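Local coordinates for protein UDP-galactopyranose mutase (Deinococcus radiodurans, PDB 3HE3) that probably interconverts UDP-galactopyranose and UDP-galactofuranose as an FAD-dependent mutase, holding the nucleotide in a pocket beside the flavin, at residues 181-186 / 333-338. Numbering follows the deposited sequence.
Sequences RKQWGL and PYYPVP. With UDP (uridine-5'-diphosphate), chain S.
Trp184, the last residue of helix 169-184, reaches across to Tyr335 and Pro336 at the end of strand 320-336, and its indole links that strand to the bound UDP. With CG anti to the carbonyl carbon (chi1 -65°), the indole swings from a CB that does not itself face the strand across to it, CZ3 and CH2 leading, while CG of Gln183 rests over one face. On the pyrrole side NE1 donates to O3' of the UDP ribose at 2.8 Å, bent to 138° at the hydrogen, and more weakly to O2'. The benzo end meets protein: CZ3 comes 3.3 Å from the carbonyl O of Pro336, which lies at the ring edge, and 3.7 Å from CB of Tyr335, while CD of Pro338 approaches obliquely. The Tyr335 ring, tilted 72° from the indole's six-membered ring, also touches the FAD; its OH lies 2.9 Å from O1B and 3.2 Å from O2B of the beta-phosphate, either a weak bond at best. Over one Tyr335 face sits the Gln183 amide, turned perpendicular to it, with NE2 3.4 Å from CZ. Further along, CD2 of Leu186 packs on CG1 of Val337. With an alanine at Trp184, O3' would probably lose this donor and a gap would open beside Tyr335 CB and Pro338 CD. The indole thus divides its work, polar NE1 for the ribose hydroxyls, apolar benzo end against the strand.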
loop_
_atom_site.group_PDB
_atom_site.type_symbol
_atom_site.label_atom_id
_atom_site.label_comp_id
_atom_site.label_asym_id
_atom_site.label_seq_id
_atom_site.Cartn_x
_atom_site.Cartn_y
_atom_site.Cartn_z
ATOM N N ARG E 181 -11.342 13.099 31.610
ATOM C CA ARG E 181 -12.793 13.021 31.478
ATOM C C ARG E 181 -13.207 13.042 30.015
ATOM O O ARG E 181 -14.151 12.365 29.621
ATOM C CB ARG E 181 -13.476 14.169 32.219
ATOM C CG ARG E 181 -13.482 14.030 33.731
ATOM C CD ARG E 181 -14.237 15.182 34.370
ATOM N NE ARG E 181 -14.160 15.148 35.825
ATOM C CZ ARG E 181 -14.586 16.123 36.619
ATOM N NH1 ARG E 181 -15.126 17.216 36.098
ATOM N NH2 ARG E 181 -14.473 16.008 37.936
ATOM N N LYS E 182 -12.497 13.831 29.215
ATOM C CA LYS E 182 -12.789 13.928 27.793
ATOM C C LYS E 182 -12.348 12.660 27.062
ATOM O O LYS E 182 -13.056 12.157 26.190
ATOM C CB LYS E 182 -12.125 15.173 27.187
ATOM C CG LYS E 182 -12.432 15.371 25.711
ATOM C CD LYS E 182 -12.186 16.803 25.265
ATOM C CE LYS E 182 -10.761 17.253 25.557
ATOM N NZ LYS E 182 -10.506 18.631 25.054
ATOM N N GLN E 183 -11.184 12.139 27.438
ATOM C CA GLN E 183 -10.605 10.980 26.764
ATOM C C GLN E 183 -11.311 9.665 27.102
ATOM O O GLN E 183 -11.547 8.833 26.221
ATOM C CB GLN E 183 -9.107 10.879 27.074
ATOM C CG GLN E 183 -8.487 9.519 26.777
ATOM C CD GLN E 183 -8.486 9.160 25.297
ATOM O OE1 GLN E 183 -9.113 9.830 24.472
ATOM N NE2 GLN E 183 -7.776 8.091 24.957
ATOM N N TRP E 184 -11.657 9.486 28.373
ATOM C CA TRP E 184 -12.201 8.214 28.840
ATOM C C TRP E 184 -13.716 8.220 29.046
ATOM O O TRP E 184 -14.371 7.192 28.895
ATOM C CB TRP E 184 -11.505 7.789 30.134
ATOM C CG TRP E 184 -10.049 7.496 29.955
ATOM C CD1 TRP E 184 -9.001 8.315 30.258
ATOM C CD2 TRP E 184 -9.478 6.294 29.419
ATOM N NE1 TRP E 184 -7.813 7.695 29.950
ATOM C CE2 TRP E 184 -8.079 6.459 29.434
ATOM C CE3 TRP E 184 -10.016 5.102 28.934
ATOM C CZ2 TRP E 184 -7.213 5.468 28.979
ATOM C CZ3 TRP E 184 -9.152 4.122 28.483
ATOM C CH2 TRP E 184 -7.767 4.309 28.508
ATOM N N GLY E 185 -14.267 9.378 29.387
ATOM C CA GLY E 185 -15.673 9.472 29.725
ATOM C C GLY E 185 -15.877 9.177 31.198
ATOM O O GLY E 185 -17.005 9.095 31.681
ATOM N N LEU E 186 -14.767 9.010 31.911
ATOM C CA LEU E 186 -14.777 8.787 33.351
ATOM C C LEU E 186 -13.953 9.864 34.047
ATOM O O LEU E 186 -13.153 10.549 33.412
ATOM C CB LEU E 186 -14.175 7.418 33.671
ATOM C CG LEU E 186 -15.093 6.194 33.693
ATOM C CD1 LEU E 186 -16.423 6.482 33.029
ATOM C CD2 LEU E 186 -14.406 4.991 33.045
ATOM N N PRO E 333 -12.475 -0.917 18.766
ATOM C CA PRO E 333 -11.824 -0.851 20.079
ATOM C C PRO E 333 -10.362 -0.428 19.972
ATOM O O PRO E 333 -9.605 -1.044 19.222
ATOM C CB PRO E 333 -11.916 -2.299 20.577
ATOM C CG PRO E 333 -12.021 -3.106 19.318
ATOM C CD PRO E 333 -12.925 -2.284 18.462
ATOM N N TYR E 334 -9.974 0.605 20.717
ATOM C CA TYR E 334 -8.586 1.049 20.726
ATOM C C TYR E 334 -7.960 0.979 22.115
ATOM O O TYR E 334 -6.796 0.607 22.254
ATOM C CB TYR E 334 -8.463 2.464 20.162
ATOM C CG TYR E 334 -8.809 2.545 18.701
ATOM C CD1 TYR E 334 -9.845 3.353 18.255
ATOM C CD2 TYR E 334 -8.112 1.793 17.767
ATOM C CE1 TYR E 334 -10.168 3.421 16.914
ATOM C CE2 TYR E 334 -8.427 1.853 16.425
ATOM C CZ TYR E 334 -9.455 2.669 16.004
ATOM O OH TYR E 334 -9.768 2.727 14.668
ATOM N N TYR E 335 -8.729 1.336 23.138
ATOM C CA TYR E 335 -8.216 1.329 24.504
ATOM C C TYR E 335 -8.969 0.359 25.398
ATOM O O TYR E 335 -10.196 0.403 25.471
ATOM C CB TYR E 335 -8.318 2.723 25.128
ATOM C CG TYR E 335 -7.475 3.788 24.472
ATOM C CD1 TYR E 335 -7.962 4.522 23.401
ATOM C CD2 TYR E 335 -6.199 4.079 24.938
ATOM C CE1 TYR E 335 -7.202 5.503 22.805
ATOM C CE2 TYR E 335 -5.430 5.059 24.349
ATOM C CZ TYR E 335 -5.938 5.768 23.282
ATOM O OH TYR E 335 -5.176 6.749 22.687
ATOM N N PRO E 336 -8.237 -0.520 26.097
ATOM C CA PRO E 336 -8.889 -1.212 27.208
ATOM C C PRO E 336 -9.217 -0.161 28.263
ATOM O O PRO E 336 -8.519 0.850 28.329
ATOM C CB PRO E 336 -7.801 -2.160 27.721
ATOM C CG PRO E 336 -6.809 -2.263 26.610
ATOM C CD PRO E 336 -6.840 -0.944 25.914
ATOM N N VAL E 337 -10.259 -0.379 29.058
ATOM C CA VAL E 337 -10.653 0.589 30.081
ATOM C C VAL E 337 -10.272 0.100 31.473
ATOM O O VAL E 337 -11.057 -0.577 32.137
ATOM C CB VAL E 337 -12.161 0.876 30.030
ATOM C CG1 VAL E 337 -12.518 2.005 30.985
ATOM C CG2 VAL E 337 -12.583 1.209 28.604
ATOM N N PRO E 338 -9.057 0.455 31.919
ATOM C CA PRO E 338 -8.423 -0.054 33.141
ATOM C C PRO E 338 -9.088 0.431 34.423
ATOM O O PRO E 338 -8.759 1.498 34.936
ATOM C CB PRO E 338 -6.993 0.498 33.051
ATOM C CG PRO E 338 -6.810 0.886 31.607
ATOM C CD PRO E 338 -8.161 1.361 31.185
HETATM N N1 UDP S . -3.243 12.558 30.383
HETATM C C2 UDP S . -3.765 13.755 30.835
HETATM N N3 UDP S . -3.309 14.951 30.322
HETATM C C4 UDP S . -2.326 14.960 29.353
HETATM C C5 UDP S . -1.802 13.752 28.901
HETATM C C6 UDP S . -2.208 12.559 29.490
HETATM O O2 UDP S . -4.643 13.759 31.698
HETATM O O4 UDP S . -1.921 16.033 28.895
HETATM C "C1'" UDP S . -3.746 11.291 30.945
HETATM C "C2'" UDP S . -4.962 10.851 30.151
HETATM O "O2'" UDP S . -5.925 10.302 31.021
HETATM C "C3'" UDP S . -4.418 9.781 29.229
HETATM C "C4'" UDP S . -3.268 9.201 30.032
HETATM O "O4'" UDP S . -2.771 10.272 30.809
HETATM O "O3'" UDP S . -5.397 8.812 28.945
HETATM C "C5'" UDP S . -2.173 8.605 29.156
HETATM O "O5'" UDP S . -1.836 9.488 28.112
HETATM P PA UDP S . -1.007 8.927 26.854
HETATM O O1A UDP S . 0.245 8.292 27.332
HETATM O O2A UDP S . -0.711 10.000 25.876
HETATM O O3A UDP S . -1.961 7.781 26.248
HETATM P PB UDP S . -2.326 7.678 24.684
HETATM O O1B UDP S . -3.572 8.425 24.415
HETATM O O2B UDP S . -2.491 6.253 24.315
HETATM O O3B UDP S . -1.229 8.267 23.888
#